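PDB 3GY9: GCN5-related N-acetyltransferase from Exiguobacterium sibiricum 255-15, which binds coenzyme A and probably works as an acyltransferase, most likely an acetyltransferase of the GNAT family, though its acceptor substrate is unknown. Local coordinates for residues 66-71 against 78-83. Sequence-based numbering, arbitrary orientation.
With COA (coenzyme A), chain B; SO4 (sulfate ion), chain E; SO4 (sulfate ion), chain F.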
loop_
_atom_site.group_PDB
_atom_site.type_symbol
_atom_site.label_atom_id
_atom_site.label_comp_id
_atom_site.label_asym_id
_atom_site.label_seq_id
_atom_site.Cartn_x
_atom_site.Cartn_y
_atom_site.Cartn_z
ATOM N N GLY A 66 1.397 2.328 -0.489
ATOM C CA GLY A 66 0.891 3.636 -0.813
ATOM C C GLY A 66 -0.170 3.579 -1.860
ATOM O O GLY A 66 -0.795 2.549 -2.073
ATOM N N TYR A 67 -0.381 4.718 -2.504
ATOM C CA TYR A 67 -1.412 4.831 -3.530
ATOM C C TYR A 67 -1.053 5.911 -4.533
ATOM O O TYR A 67 -0.252 6.811 -4.263
ATOM C CB TYR A 67 -2.779 5.141 -2.889
ATOM C CG TYR A 67 -2.859 6.526 -2.318
ATOM C CD1 TYR A 67 -2.470 6.788 -0.999
ATOM C CD2 TYR A 67 -3.308 7.592 -3.089
ATOM C CE1 TYR A 67 -2.527 8.080 -0.475
ATOM C CE2 TYR A 67 -3.352 8.893 -2.575
ATOM C CZ TYR A 67 -2.960 9.125 -1.260
ATOM O OH TYR A 67 -3.015 10.430 -0.774
HETATM N N MSE A 68 -1.645 5.791 -5.711
HETATM C CA MSE A 68 -1.537 6.797 -6.744
HETATM C C MSE A 68 -2.696 6.628 -7.725
HETATM O O MSE A 68 -3.552 5.773 -7.549
HETATM C CB MSE A 68 -0.176 6.709 -7.445
HETATM C CG MSE A 68 0.073 5.416 -8.186
HETATM SE SE MSE A 68 1.761 5.391 -9.154
HETATM C CE MSE A 68 1.207 6.471 -10.638
ATOM N N LYS A 69 -2.740 7.469 -8.748
ATOM C CA LYS A 69 -3.811 7.395 -9.704
ATOM C C LYS A 69 -3.762 6.086 -10.483
ATOM O O LYS A 69 -2.695 5.652 -10.909
ATOM C CB LYS A 69 -3.716 8.584 -10.664
ATOM C CG LYS A 69 -4.915 8.692 -11.572
ATOM C CD LYS A 69 -4.790 9.838 -12.567
ATOM C CE LYS A 69 -5.890 9.768 -13.622
ATOM N NZ LYS A 69 -5.860 8.474 -14.387
ATOM N N GLN A 70 -4.929 5.466 -10.680
ATOM C CA GLN A 70 -5.051 4.303 -11.562
ATOM C C GLN A 70 -5.115 4.797 -12.982
ATOM O O GLN A 70 -5.977 5.576 -13.325
ATOM C CB GLN A 70 -6.303 3.498 -11.232
ATOM C CG GLN A 70 -6.640 2.392 -12.246
ATOM C CD GLN A 70 -5.592 1.313 -12.310
ATOM O OE1 GLN A 70 -5.152 0.787 -11.300
ATOM N NE2 GLN A 70 -5.180 0.967 -13.522
ATOM N N SER A 71 -4.182 4.349 -13.805
ATOM C CA SER A 71 -4.138 4.775 -15.193
ATOM C C SER A 71 -5.364 4.272 -15.930
ATOM O O SER A 71 -5.834 3.156 -15.690
ATOM C CB SER A 71 -2.879 4.247 -15.873
ATOM O OG SER A 71 -2.833 2.835 -15.812
ATOM N N ARG A 78 -5.145 3.556 -7.241
ATOM C CA ARG A 78 -4.582 2.226 -7.138
ATOM C C ARG A 78 -3.707 2.155 -5.898
ATOM O O ARG A 78 -2.826 3.016 -5.719
ATOM C CB ARG A 78 -3.721 1.937 -8.366
ATOM C CG ARG A 78 -3.271 0.498 -8.405
ATOM C CD ARG A 78 -2.365 0.253 -9.602
ATOM N NE ARG A 78 -2.102 -1.178 -9.804
ATOM C CZ ARG A 78 -2.812 -1.963 -10.617
ATOM N NH1 ARG A 78 -3.867 -1.520 -11.275
ATOM N NH2 ARG A 78 -2.499 -3.241 -10.714
ATOM N N ILE A 79 -3.959 1.171 -5.031
ATOM C CA ILE A 79 -3.111 0.904 -3.887
ATOM C C ILE A 79 -1.935 0.054 -4.356
ATOM O O ILE A 79 -2.140 -0.963 -4.995
ATOM C CB ILE A 79 -3.915 0.219 -2.772
ATOM C CG1 ILE A 79 -4.981 1.209 -2.255
ATOM C CG2 ILE A 79 -2.994 -0.272 -1.656
ATOM C CD1 ILE A 79 -5.996 0.595 -1.303
ATOM N N ARG A 80 -0.711 0.531 -4.095
ATOM C CA ARG A 80 0.477 -0.052 -4.693
ATOM C C ARG A 80 1.547 -0.377 -3.701
ATOM O O ARG A 80 1.740 0.319 -2.714
ATOM C CB ARG A 80 1.083 0.926 -5.691
ATOM C CG ARG A 80 0.086 1.372 -6.759
ATOM C CD ARG A 80 0.787 1.845 -8.025
ATOM N NE ARG A 80 1.477 0.762 -8.707
ATOM C CZ ARG A 80 2.356 0.918 -9.690
ATOM N NH1 ARG A 80 2.696 2.118 -10.126
ATOM N NH2 ARG A 80 2.944 -0.145 -10.202
ATOM N N HIS A 81 2.288 -1.425 -4.030
ATOM C CA HIS A 81 3.555 -1.739 -3.371
ATOM C C HIS A 81 3.426 -2.053 -1.899
ATOM O O HIS A 81 4.304 -1.725 -1.111
ATOM C CB HIS A 81 4.588 -0.619 -3.579
ATOM C CG HIS A 81 4.738 -0.177 -5.003
ATOM N ND1 HIS A 81 5.059 -1.039 -6.028
ATOM C CD2 HIS A 81 4.616 1.050 -5.569
ATOM C CE1 HIS A 81 5.151 -0.355 -7.159
ATOM N NE2 HIS A 81 4.859 0.911 -6.906
ATOM N N VAL A 82 2.348 -2.709 -1.500
ATOM C CA VAL A 82 2.142 -3.051 -0.101
ATOM C C VAL A 82 2.910 -4.316 0.230
ATOM O O VAL A 82 2.707 -5.351 -0.389
ATOM C CB VAL A 82 0.646 -3.298 0.184
ATOM C CG1 VAL A 82 0.463 -3.888 1.578
ATOM C CG2 VAL A 82 -0.132 -2.005 0.016
ATOM N N TYR A 83 3.800 -4.216 1.205
ATOM C CA TYR A 83 4.644 -5.354 1.604
ATOM C C TYR A 83 5.041 -5.198 3.065
ATOM O O TYR A 83 5.478 -4.120 3.472
ATOM C CB TYR A 83 5.915 -5.411 0.745
ATOM C CG TYR A 83 6.773 -6.600 1.071
ATOM C CD1 TYR A 83 6.479 -7.857 0.559
ATOM C CD2 TYR A 83 7.868 -6.469 1.903
ATOM C CE1 TYR A 83 7.264 -8.961 0.871
ATOM C CE2 TYR A 83 8.654 -7.582 2.226
ATOM C CZ TYR A 83 8.343 -8.812 1.716
ATOM O OH TYR A 83 9.112 -9.921 2.019
HETATM N N1A COA B . 0.550 -13.591 5.485
HETATM C C2A COA B . -0.552 -13.207 4.743
HETATM N N3A COA B . -1.671 -12.684 5.361
HETATM C C4A COA B . -1.681 -12.544 6.710
HETATM C C5A COA B . -0.584 -12.925 7.478
HETATM C C6A COA B . 0.542 -13.454 6.854
HETATM N N6A COA B . 1.559 -13.925 7.563
HETATM N N7A COA B . -0.890 -12.673 8.775
HETATM C C8A COA B . -2.134 -12.149 8.842
HETATM N N9A COA B . -2.632 -12.077 7.564
HETATM C C1B COA B . -3.959 -11.613 7.149
HETATM C C2B COA B . -5.064 -12.206 8.010
HETATM O O2B COA B . -6.210 -12.439 7.215
HETATM C C3B COA B . -5.336 -11.124 9.023
HETATM O O3B COA B . -6.648 -11.132 9.529
HETATM P P3B COA B . -6.852 -11.565 11.064
HETATM O O7A COA B . -8.318 -11.487 11.421
HETATM O O8A COA B . -6.326 -12.971 11.205
HETATM O O9A COA B . -6.067 -10.651 11.975
HETATM C C4B COA B . -5.086 -9.880 8.200
HETATM O O4B COA B . -4.027 -10.211 7.321
HETATM C C5B COA B . -4.751 -8.651 9.048
HETATM O O5B COA B . -3.623 -8.915 9.841
HETATM P P1A COA B . -2.353 -7.911 9.936
HETATM O O1A COA B . -2.783 -6.481 10.033
HETATM O O2A COA B . -1.549 -8.428 11.084
HETATM O O3A COA B . -1.641 -8.259 8.550
HETATM P P2A COA B . -0.093 -8.121 8.169
HETATM O O4A COA B . 0.615 -7.033 8.958
HETATM O O5A COA B . 0.528 -9.469 8.166
HETATM O O6A COA B . -0.251 -7.595 6.662
HETATM C CBP COA B . -0.051 -8.509 4.420
HETATM C CCP COA B . -0.921 -8.375 5.673
HETATM C CDP COA B . 0.134 -7.130 3.795
HETATM C CEP COA B . -0.800 -9.424 3.430
HETATM C CAP COA B . 1.323 -9.096 4.802
HETATM O OAP COA B . 1.136 -10.295 5.521
HETATM C C9P COA B . 2.150 -9.377 3.578
HETATM O O9P COA B . 2.917 -8.374 2.968
HETATM N N8P COA B . 2.079 -10.627 3.131
HETATM C C7P COA B . 2.825 -11.075 1.962
HETATM C C6P COA B . 2.029 -12.103 1.155
HETATM C C5P COA B . 1.871 -13.386 1.941
HETATM O O5P COA B . 2.068 -13.400 3.168
HETATM N N4P COA B . 1.522 -14.468 1.248
HETATM C C3P COA B . 1.056 -15.676 1.895
HETATM C C2P COA B . 2.172 -16.402 2.646
HETATM S S1P COA B . 3.622 -16.812 1.643
HETATM S S SO4 E . 1.410 -2.849 -7.512
HETATM O O1 SO4 E . 1.904 -3.198 -6.177
HETATM O O2 SO4 E . 2.512 -2.732 -8.461
HETATM O O3 SO4 E . 0.668 -1.599 -7.456
HETATM O O4 SO4 E . 0.478 -3.883 -7.981
HETATM S S SO4 F . 6.133 -0.164 -11.703
HETATM O O1 SO4 F . 5.659 -1.360 -11.004
HETATM O O2 SO4 F . 6.942 0.608 -10.763
HETATM O O3 SO4 F . 4.972 0.570 -12.231
HETATM O O4 SO4 F . 6.988 -0.555 -12.814
#
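The carboxamide oxygen OE1 of Q70 accepts a short hydrogen bond, 2.6 Å, from NH1 of R78. The donor lies on a lone pair in the plane of the amide, and the oxygen lies close to the plane of the guanidinium. The two flat groups are nevertheless turned 57° apart, with Q70 CD at the guanidinium edge. R78 reaches out with CG anti to the backbone N (chi1 -172°) and an extended chain, whereas Q70 bends at chi2 (64°), which turns CD toward the edge of the R78 guanidinium. OE1 of Q70 also lies beside the aliphatic part of R78, 3.3 Å from its CD. NH2 of R78 has a further partner in the carbonyl oxygen of K135.

The backbones of the two strands pair as an antiparallel ladder. M68 and R78 form a hydrogen-bonded pair, R78 N to M68 O being the shorter bond at 2.7 Å, and G66 and R80 form the next. Between them the non-hydrogen-bonded pair Y67 and I79 brings CA of Y67 within 3.2 Å of R78 O, a CA-H...O contact.

Selenomethionine M68 shares the face of R78 and R80: its CG packs 3.6 Å from CD of R80, and SE lies at the guanidinium edge, 3.5 Å from NH1. NE of R80 donates to O3 of one sulfate ion (chain E) at 2.8 Å and NH2 binds both sulfates, which probably come from the crystallisation liquor; NH1 forms a salt bridge with E42. Y67 and I79 instead face helix 93-105, where the tyrosine hydroxyl bonds E104.

This is the central beta hairpin of the GNAT fold, whose second strand, 76-84, runs on through V82 and Y83 into the coenzyme A pocket.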